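Local coordinates for single-stranded DNA-binding protein (Thermus thermophilus, PDB 2CWA) that binds single-stranded DNA and probably recruits partner proteins to it during DNA replication, recombination and repair, at residues 32-40 with 121-129; 78-86 with 168-176. All blocks are in the same frame, centred on the assembly; numbering follows the deposited sequence.

Contact 1 of 2, residues 32-40 with 121-129; sequences LTLAGQDLL and QPRLRAALN
A35, G36 and Q37 pair with L124 and its neighbours in a short parallel strand contact, which joins strand 28-39 of the first OB-fold to the segment leading into the second. L124 lies at the centre of the pairing. Its N donates to A35 O at 3.1 Å, almost straight at the hydrogen (175°), and its O accepts from Q37 N at 2.7 Å. Beyond it the chain turns through A126, whose backbone adopts left-handed helical angles, and A127 N then reaches Q37 O at 3.1 Å, so one strand residue is held through both its N and its O. Glycine suits position 36 because A127 CB sits only 3.7 Å from G36 CA, where a side chain would collide with it.

The other face of the pairing is polar. Q37 CG is placed between its backbone N and carbonyl carbon (chi1 64°), and the extended chain carries the amide across R123 at about a right angle. Its OE1 takes two weak bonds from R123, one from NH2 at 2.8 Å and one from NE at 3.2 Å. Glutamine suits this place because its CG can lie along L124 O and the R125 backbone while the amide oxygen at its end faces the R123 donors. R125 runs alongside in the same direction, with its NE 3.7 Å from Q37 NE2. Past the strand pairing, a water lies between D38 and A127 and donates to A127 O; its very short approach to the D38 carboxylate is doubtful.

Within strand 28-39, T33 and A35 form backbone hydrogen bonds with A15 and A13 of strand 5-22, and L34 and G36 with H54 and W52 of strand 49-59. R123 lies against S51 and Y53, L124 packs on I11 and L75, and strand 114-116 flanks 122-125.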
loop_
_atom_site.group_PDB
_atom_site.type_symbol
_atom_site.label_atom_id
_atom_site.label_comp_id
_atom_site.label_asym_id
_atom_site.label_seq_id
_atom_site.Cartn_x
_atom_site.Cartn_y
_atom_site.Cartn_z
ATOM N N LEU A 32 -11.467 2.218 6.209
ATOM C CA LEU A 32 -10.687 3.016 7.142
ATOM C C LEU A 32 -9.561 3.716 6.394
ATOM O O LEU A 32 -9.146 3.277 5.326
ATOM C CB LEU A 32 -10.079 2.124 8.236
ATOM C CG LEU A 32 -11.001 1.217 9.057
ATOM C CD1 LEU A 32 -11.374 -0.006 8.240
ATOM C CD2 LEU A 32 -10.297 0.784 10.325
ATOM N N THR A 33 -9.076 4.813 6.957
ATOM C CA THR A 33 -7.976 5.537 6.347
ATOM C C THR A 33 -6.876 5.549 7.393
ATOM O O THR A 33 -7.048 6.114 8.472
ATOM C CB THR A 33 -8.367 6.993 5.996
ATOM O OG1 THR A 33 -9.460 6.985 5.069
ATOM C CG2 THR A 33 -7.191 7.721 5.354
ATOM N N LEU A 34 -5.766 4.885 7.085
ATOM C CA LEU A 34 -4.633 4.832 8.003
ATOM C C LEU A 34 -3.619 5.854 7.548
ATOM O O LEU A 34 -3.341 5.975 6.357
ATOM C CB LEU A 34 -3.983 3.441 8.018
ATOM C CG LEU A 34 -4.614 2.405 8.954
ATOM C CD1 LEU A 34 -6.043 2.120 8.504
ATOM C CD2 LEU A 34 -3.774 1.121 8.945
ATOM N N ALA A 35 -3.070 6.586 8.504
ATOM C CA ALA A 35 -2.094 7.613 8.195
ATOM C C ALA A 35 -0.844 7.433 9.042
ATOM O O ALA A 35 -0.924 7.163 10.244
ATOM C CB ALA A 35 -2.701 8.996 8.441
ATOM N N GLY A 36 0.306 7.593 8.401
ATOM C CA GLY A 36 1.564 7.458 9.103
ATOM C C GLY A 36 2.667 8.186 8.370
ATOM O O GLY A 36 2.495 8.650 7.241
ATOM N N GLN A 37 3.812 8.305 9.023
ATOM C CA GLN A 37 4.943 8.967 8.402
ATOM C C GLN A 37 6.211 8.379 8.976
ATOM O O GLN A 37 6.192 7.734 10.026
ATOM C CB GLN A 37 4.900 10.475 8.663
ATOM C CG GLN A 37 5.037 10.863 10.121
ATOM C CD GLN A 37 5.064 12.371 10.308
ATOM O OE1 GLN A 37 4.133 13.072 9.914
ATOM N NE2 GLN A 37 6.136 12.874 10.912
ATOM N N ASP A 38 7.317 8.593 8.277
ATOM C CA ASP A 38 8.588 8.073 8.743
ATOM C C ASP A 38 9.705 8.870 8.097
ATOM O O ASP A 38 9.468 9.676 7.194
ATOM C CB ASP A 38 8.721 6.595 8.365
ATOM C CG ASP A 38 9.670 5.839 9.283
ATOM O OD1 ASP A 38 10.220 6.458 10.219
ATOM O OD2 ASP A 38 9.860 4.622 9.072
ATOM N N LEU A 39 10.922 8.651 8.576
ATOM C CA LEU A 39 12.087 9.323 8.024
ATOM C C LEU A 39 12.999 8.212 7.517
ATOM O O LEU A 39 13.494 7.402 8.300
ATOM C CB LEU A 39 12.795 10.142 9.105
ATOM C CG LEU A 39 13.662 11.315 8.631
ATOM C CD1 LEU A 39 14.297 11.993 9.837
ATOM C CD2 LEU A 39 14.732 10.827 7.670
ATOM N N LEU A 40 13.200 8.161 6.208
ATOM C CA LEU A 40 14.040 7.136 5.606
ATOM C C LEU A 40 15.481 7.623 5.503
ATOM O O LEU A 40 15.723 8.818 5.340
ATOM C CB LEU A 40 13.515 6.790 4.212
ATOM C CG LEU A 40 11.999 6.613 4.114
ATOM C CD1 LEU A 40 11.625 6.189 2.701
ATOM C CD2 LEU A 40 11.536 5.583 5.133
ATOM N N GLN A 121 -5.979 16.171 10.778
ATOM C CA GLN A 121 -5.986 14.713 10.856
ATOM C C GLN A 121 -4.660 14.181 11.392
ATOM O O GLN A 121 -3.590 14.646 11.004
ATOM C CB GLN A 121 -6.244 14.105 9.478
ATOM C CG GLN A 121 -7.512 14.588 8.807
ATOM C CD GLN A 121 -7.680 14.004 7.422
ATOM O OE1 GLN A 121 -6.761 14.042 6.603
ATOM N NE2 GLN A 121 -8.857 13.465 7.148
ATOM N N PRO A 122 -4.718 13.188 12.290
ATOM C CA PRO A 122 -3.500 12.609 12.863
ATOM C C PRO A 122 -2.772 11.619 11.957
ATOM O O PRO A 122 -3.393 10.899 11.173
ATOM C CB PRO A 122 -4.009 11.950 14.142
ATOM C CG PRO A 122 -5.365 11.474 13.746
ATOM C CD PRO A 122 -5.916 12.673 12.978
ATOM N N ARG A 123 -1.446 11.613 12.065
ATOM C CA ARG A 123 -0.582 10.699 11.320
ATOM C C ARG A 123 0.414 10.148 12.336
ATOM O O ARG A 123 1.006 10.911 13.107
ATOM C CB ARG A 123 0.194 11.423 10.214
ATOM C CG ARG A 123 -0.652 11.976 9.088
ATOM C CD ARG A 123 0.217 12.349 7.897
ATOM N NE ARG A 123 1.346 13.194 8.279
ATOM C CZ ARG A 123 2.018 13.970 7.433
ATOM N NH1 ARG A 123 1.672 14.011 6.153
ATOM N NH2 ARG A 123 3.031 14.707 7.865
ATOM N N LEU A 124 0.595 8.832 12.347
ATOM C CA LEU A 124 1.530 8.212 13.282
ATOM C C LEU A 124 2.977 8.391 12.824
ATOM O O LEU A 124 3.324 8.072 11.684
ATOM C CB LEU A 124 1.233 6.709 13.430
ATOM C CG LEU A 124 2.160 5.905 14.358
ATOM C CD1 LEU A 124 2.026 6.396 15.802
ATOM C CD2 LEU A 124 1.807 4.420 14.277
ATOM N N ARG A 125 3.822 8.901 13.717
ATOM C CA ARG A 125 5.233 9.079 13.400
ATOM C C ARG A 125 5.901 7.716 13.592
ATOM O O ARG A 125 5.493 6.950 14.460
ATOM C CB ARG A 125 5.865 10.113 14.335
ATOM C CG ARG A 125 5.134 11.451 14.331
ATOM C CD ARG A 125 5.876 12.504 15.139
ATOM N NE ARG A 125 7.121 12.900 14.492
ATOM C CZ ARG A 125 7.950 13.821 14.971
ATOM N NH1 ARG A 125 7.666 14.445 16.109
ATOM N NH2 ARG A 125 9.064 14.119 14.314
ATOM N N ALA A 126 6.911 7.417 12.780
ATOM C CA ALA A 126 7.615 6.130 12.858
ATOM C C ALA A 126 6.626 4.975 12.660
ATOM O O ALA A 126 6.689 3.952 13.351
ATOM C CB ALA A 126 8.325 5.991 14.213
ATOM N N ALA A 127 5.720 5.146 11.700
ATOM C CA ALA A 127 4.699 4.143 11.399
ATOM C C ALA A 127 5.270 2.920 10.677
ATOM O O ALA A 127 6.454 2.871 10.340
ATOM C CB ALA A 127 3.592 4.779 10.537
ATOM N N LEU A 128 4.417 1.927 10.449
ATOM C CA LEU A 128 4.830 0.726 9.731
ATOM C C LEU A 128 4.095 0.698 8.402
ATOM O O LEU A 128 2.876 0.875 8.354
ATOM C CB LEU A 128 4.496 -0.544 10.529
ATOM C CG LEU A 128 4.762 -1.845 9.755
ATOM C CD1 LEU A 128 6.247 -1.959 9.430
ATOM C CD2 LEU A 128 4.301 -3.051 10.574
ATOM N N ASN A 129 4.849 0.490 7.328
ATOM C CA ASN A 129 4.311 0.425 5.975
ATOM C C ASN A 129 5.218 -0.532 5.233
ATOM O O ASN A 129 6.221 -0.130 4.641
ATOM C CB ASN A 129 4.343 1.815 5.316
ATOM C CG ASN A 129 3.769 1.815 3.908
ATOM O OD1 ASN A 129 3.480 0.764 3.333
ATOM N ND2 ASN A 129 3.614 3.008 3.337
HETATM O O HOH W 1 8.986 3.524 11.158
#

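Contact 2 of 2, residues 78-86 with 168-176; sequences VEGRLEYRQ and ERTHFVEVQ
Y84 and H171 meet where the contact is tightest. Y84 N donates to H171 ND1 at 3.0 Å in a nearly straight line, a backbone N-H taken up by a buried side chain, while E161 holds the other imidazole nitrogen. L82 CD1 and V173 CG2, also buried, approach to 4.3 Å. Strands 78-85 and 169-176, one from each OB-fold of this two-domain chain, cross at about 100°, so side chains and one backbone N-H join them in place of strand pairing. A water donates to both Y84 O and T170 O, linking the two segments.

E83 OE1 forms salt bridges with R81 NH2 (3.1 Å) and R169 NH2 (3.0 Å), the hub of a three-residue network. A glutamine in place of E83 would probably leave these two NH2 atoms, 3.8 Å apart, without the negative charge between them, though R169 and R81 keep E161 and D102 as further partners.

R169, F172 and Q86 form the looser, exposed edge. Y84, its CG anti to the backbone N (chi1 180°), offers a pi face to the F172 ring edge in a T-shaped pair, planes 80° apart; F172 CB lies 4.0 Å from the Y84 ring centroid, nearly on its normal. Y84 OH bonds only weakly to Q86 OE1.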
loop_
_atom_site.group_PDB
_atom_site.type_symbol
_atom_site.label_atom_id
_atom_site.label_comp_id
_atom_site.label_asym_id
_atom_site.label_seq_id
_atom_site.Cartn_x
_atom_site.Cartn_y
_atom_site.Cartn_z
ATOM N N VAL A 78 -2.822 -3.365 10.830
ATOM C CA VAL A 78 -3.592 -4.062 9.821
ATOM C C VAL A 78 -2.738 -5.061 9.066
ATOM O O VAL A 78 -1.611 -4.752 8.663
ATOM C CB VAL A 78 -4.204 -3.069 8.808
ATOM C CG1 VAL A 78 -4.620 -3.791 7.543
ATOM C CG2 VAL A 78 -5.405 -2.384 9.428
ATOM N N GLU A 79 -3.276 -6.269 8.905
ATOM C CA GLU A 79 -2.606 -7.312 8.145
ATOM C C GLU A 79 -3.533 -7.576 6.968
ATOM O O GLU A 79 -4.708 -7.922 7.150
ATOM C CB GLU A 79 -2.431 -8.601 8.965
ATOM C CG GLU A 79 -1.824 -9.725 8.108
ATOM C CD GLU A 79 -1.515 -11.003 8.881
ATOM O OE1 GLU A 79 -1.968 -11.137 10.032
ATOM O OE2 GLU A 79 -0.819 -11.877 8.325
ATOM N N GLY A 80 -3.016 -7.417 5.758
ATOM C CA GLY A 80 -3.867 -7.624 4.607
ATOM C C GLY A 80 -3.136 -8.013 3.348
ATOM O O GLY A 80 -2.092 -8.669 3.380
ATOM N N ARG A 81 -3.691 -7.584 2.227
ATOM C CA ARG A 81 -3.133 -7.907 0.932
ATOM C C ARG A 81 -3.681 -6.947 -0.104
ATOM O O ARG A 81 -4.680 -6.266 0.135
ATOM C CB ARG A 81 -3.518 -9.337 0.566
ATOM C CG ARG A 81 -4.995 -9.603 0.746
ATOM C CD ARG A 81 -5.299 -11.095 0.877
ATOM N NE ARG A 81 -6.670 -11.293 1.333
ATOM C CZ ARG A 81 -7.746 -10.948 0.630
ATOM N NH1 ARG A 81 -8.957 -11.158 1.130
ATOM N NH2 ARG A 81 -7.613 -10.405 -0.576
ATOM N N LEU A 82 -3.021 -6.901 -1.253
ATOM C CA LEU A 82 -3.439 -6.035 -2.340
ATOM C C LEU A 82 -4.414 -6.794 -3.228
ATOM O O LEU A 82 -4.254 -7.992 -3.457
ATOM C CB LEU A 82 -2.222 -5.594 -3.145
ATOM C CG LEU A 82 -1.146 -4.886 -2.309
ATOM C CD1 LEU A 82 0.014 -4.507 -3.208
ATOM C CD2 LEU A 82 -1.727 -3.648 -1.653
ATOM N N GLU A 83 -5.419 -6.090 -3.729
ATOM C CA GLU A 83 -6.429 -6.707 -4.572
ATOM C C GLU A 83 -6.665 -5.835 -5.803
ATOM O O GLU A 83 -7.084 -4.683 -5.698
ATOM C CB GLU A 83 -7.707 -6.884 -3.750
ATOM C CG GLU A 83 -8.793 -7.708 -4.401
ATOM C CD GLU A 83 -9.844 -8.124 -3.391
ATOM O OE1 GLU A 83 -9.543 -8.990 -2.541
ATOM O OE2 GLU A 83 -10.963 -7.575 -3.438
ATOM N N TYR A 84 -6.383 -6.405 -6.967
ATOM C CA TYR A 84 -6.513 -5.708 -8.238
ATOM C C TYR A 84 -7.857 -5.915 -8.936
ATOM O O TYR A 84 -8.443 -6.990 -8.864
ATOM C CB TYR A 84 -5.397 -6.171 -9.164
ATOM C CG TYR A 84 -5.412 -5.532 -10.525
ATOM C CD1 TYR A 84 -4.894 -4.254 -10.722
ATOM C CD2 TYR A 84 -5.945 -6.204 -11.621
ATOM C CE1 TYR A 84 -4.903 -3.661 -11.979
ATOM C CE2 TYR A 84 -5.960 -5.622 -12.878
ATOM C CZ TYR A 84 -5.436 -4.350 -13.050
ATOM O OH TYR A 84 -5.443 -3.771 -14.296
ATOM N N ARG A 85 -8.319 -4.873 -9.623
ATOM C CA ARG A 85 -9.575 -4.901 -10.370
ATOM C C ARG A 85 -9.516 -3.911 -11.533
ATOM O O ARG A 85 -9.044 -2.785 -11.373
ATOM C CB ARG A 85 -10.756 -4.545 -9.458
ATOM C CG ARG A 85 -11.999 -4.075 -10.217
ATOM C CD ARG A 85 -13.202 -3.850 -9.301
ATOM N NE ARG A 85 -13.779 -5.111 -8.839
ATOM C CZ ARG A 85 -14.897 -5.213 -8.124
ATOM N NH1 ARG A 85 -15.574 -4.123 -7.779
ATOM N NH2 ARG A 85 -15.342 -6.408 -7.756
ATOM N N GLN A 86 -9.992 -4.335 -12.703
ATOM C CA GLN A 86 -10.006 -3.474 -13.882
ATOM C C GLN A 86 -11.400 -2.906 -14.116
ATOM O O GLN A 86 -12.249 -3.563 -14.717
ATOM C CB GLN A 86 -9.574 -4.249 -15.127
ATOM C CG GLN A 86 -8.126 -4.677 -15.118
ATOM C CD GLN A 86 -7.686 -5.281 -16.435
ATOM O OE1 GLN A 86 -6.536 -5.696 -16.586
ATOM N NE2 GLN A 86 -8.600 -5.331 -17.400
ATOM N N GLU A 168 -8.442 -18.902 -9.404
ATOM C CA GLU A 168 -7.118 -18.286 -9.462
ATOM C C GLU A 168 -7.160 -16.966 -10.228
ATOM O O GLU A 168 -7.640 -16.910 -11.361
ATOM C CB GLU A 168 -6.120 -19.233 -10.133
ATOM C CG GLU A 168 -4.734 -18.634 -10.310
ATOM C CD GLU A 168 -3.727 -19.634 -10.845
ATOM O OE1 GLU A 168 -3.493 -20.661 -10.170
ATOM O OE2 GLU A 168 -3.170 -19.395 -11.939
ATOM N N ARG A 169 -6.654 -15.908 -9.605
ATOM C CA ARG A 169 -6.643 -14.594 -10.237
ATOM C C ARG A 169 -5.265 -13.939 -10.175
ATOM O O ARG A 169 -4.397 -14.353 -9.401
ATOM C CB ARG A 169 -7.682 -13.688 -9.577
ATOM C CG ARG A 169 -7.495 -13.518 -8.086
ATOM C CD ARG A 169 -8.555 -12.599 -7.501
ATOM N NE ARG A 169 -8.380 -12.431 -6.061
ATOM C CZ ARG A 169 -9.136 -11.648 -5.297
ATOM N NH1 ARG A 169 -10.131 -10.951 -5.833
ATOM N NH2 ARG A 169 -8.894 -11.560 -3.996
ATOM N N THR A 170 -5.075 -12.910 -10.994
ATOM C CA THR A 170 -3.805 -12.199 -11.051
ATOM C C THR A 170 -3.968 -10.746 -10.617
ATOM O O THR A 170 -4.894 -10.057 -11.048
ATOM C CB THR A 170 -3.235 -12.227 -12.480
ATOM O OG1 THR A 170 -3.130 -13.586 -12.922
ATOM C CG2 THR A 170 -1.853 -11.567 -12.528
ATOM N N HIS A 171 -3.067 -10.293 -9.751
ATOM C CA HIS A 171 -3.080 -8.920 -9.268
ATOM C C HIS A 171 -1.891 -8.204 -9.902
ATOM O O HIS A 171 -0.749 -8.651 -9.779
ATOM C CB HIS A 171 -2.954 -8.898 -7.749
ATOM C CG HIS A 171 -4.043 -9.642 -7.046
ATOM N ND1 HIS A 171 -5.360 -9.231 -7.068
ATOM C CD2 HIS A 171 -4.016 -10.782 -6.316
ATOM C CE1 HIS A 171 -6.096 -10.087 -6.381
ATOM N NE2 HIS A 171 -5.304 -11.037 -5.914
ATOM N N PHE A 172 -2.162 -7.105 -10.597
ATOM C CA PHE A 172 -1.105 -6.342 -11.250
ATOM C C PHE A 172 -0.688 -5.193 -10.346
ATOM O O PHE A 172 -1.533 -4.470 -9.816
ATOM C CB PHE A 172 -1.600 -5.826 -12.597
ATOM C CG PHE A 172 -1.911 -6.920 -13.578
ATOM C CD1 PHE A 172 -0.891 -7.575 -14.255
ATOM C CD2 PHE A 172 -3.225 -7.317 -13.804
ATOM C CE1 PHE A 172 -1.171 -8.613 -15.147
ATOM C CE2 PHE A 172 -3.518 -8.354 -14.691
ATOM C CZ PHE A 172 -2.488 -9.003 -15.363
ATOM N N VAL A 173 0.620 -5.034 -10.169
ATOM C CA VAL A 173 1.155 -3.996 -9.298
ATOM C C VAL A 173 2.309 -3.240 -9.956
ATOM O O VAL A 173 3.194 -3.845 -10.578
ATOM C CB VAL A 173 1.678 -4.612 -7.969
ATOM C CG1 VAL A 173 2.089 -3.512 -6.994
ATOM C CG2 VAL A 173 0.616 -5.492 -7.350
ATOM N N GLU A 174 2.276 -1.916 -9.836
ATOM C CA GLU A 174 3.337 -1.068 -10.376
ATOM C C GLU A 174 4.392 -0.943 -9.282
ATOM O O GLU A 174 4.079 -0.587 -8.148
ATOM C CB GLU A 174 2.790 0.320 -10.733
ATOM C CG GLU A 174 1.885 0.339 -11.969
ATOM C CD GLU A 174 2.623 -0.047 -13.243
ATOM O OE1 GLU A 174 3.654 0.576 -13.559
ATOM O OE2 GLU A 174 2.169 -0.975 -13.942
ATOM N N VAL A 175 5.641 -1.248 -9.617
ATOM C CA VAL A 175 6.712 -1.175 -8.630
ATOM C C VAL A 175 7.790 -0.197 -9.083
ATOM O O VAL A 175 8.292 -0.291 -10.199
ATOM C CB VAL A 175 7.349 -2.561 -8.402
ATOM C CG1 VAL A 175 8.373 -2.487 -7.283
ATOM C CG2 VAL A 175 6.259 -3.577 -8.066
ATOM N N GLN A 176 8.139 0.730 -8.198
ATOM C CA GLN A 176 9.146 1.751 -8.487
ATOM C C GLN A 176 10.366 1.565 -7.592
ATOM O O GLN A 176 10.235 1.283 -6.402
ATOM C CB GLN A 176 8.542 3.143 -8.268
ATOM C CG GLN A 176 9.537 4.302 -8.346
ATOM C CD GLN A 176 8.867 5.648 -8.088
ATOM O OE1 GLN A 176 7.726 5.707 -7.628
ATOM N NE2 GLN A 176 9.581 6.734 -8.370
HETATM O O HOH W 2 -7.522 -9.618 -10.007
#

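Overall arrangement
Both contacts tie the first OB-fold to later parts of the chain, and both are partly buried, with their centres about 21 Å apart on opposite sides of the chain's centre. Contact 1 is backbone-led: it adds a short parallel strand alongside strand 28-39, on the way to the second repeat, with polar side chains on one face. Contact 2 joins the two OB-folds directly and relies on side chains, with an aromatic pair, a histidine acceptor and a salt-bridge network, because its strands cross steeply. Each runs from buried residues (A35, G36, L124; L82, H171, V173) to exposed ones (R125, A126; R169, F172). They meet inside the first fold, where L34 CD2 packs on V78 CG2 at 3.9 Å.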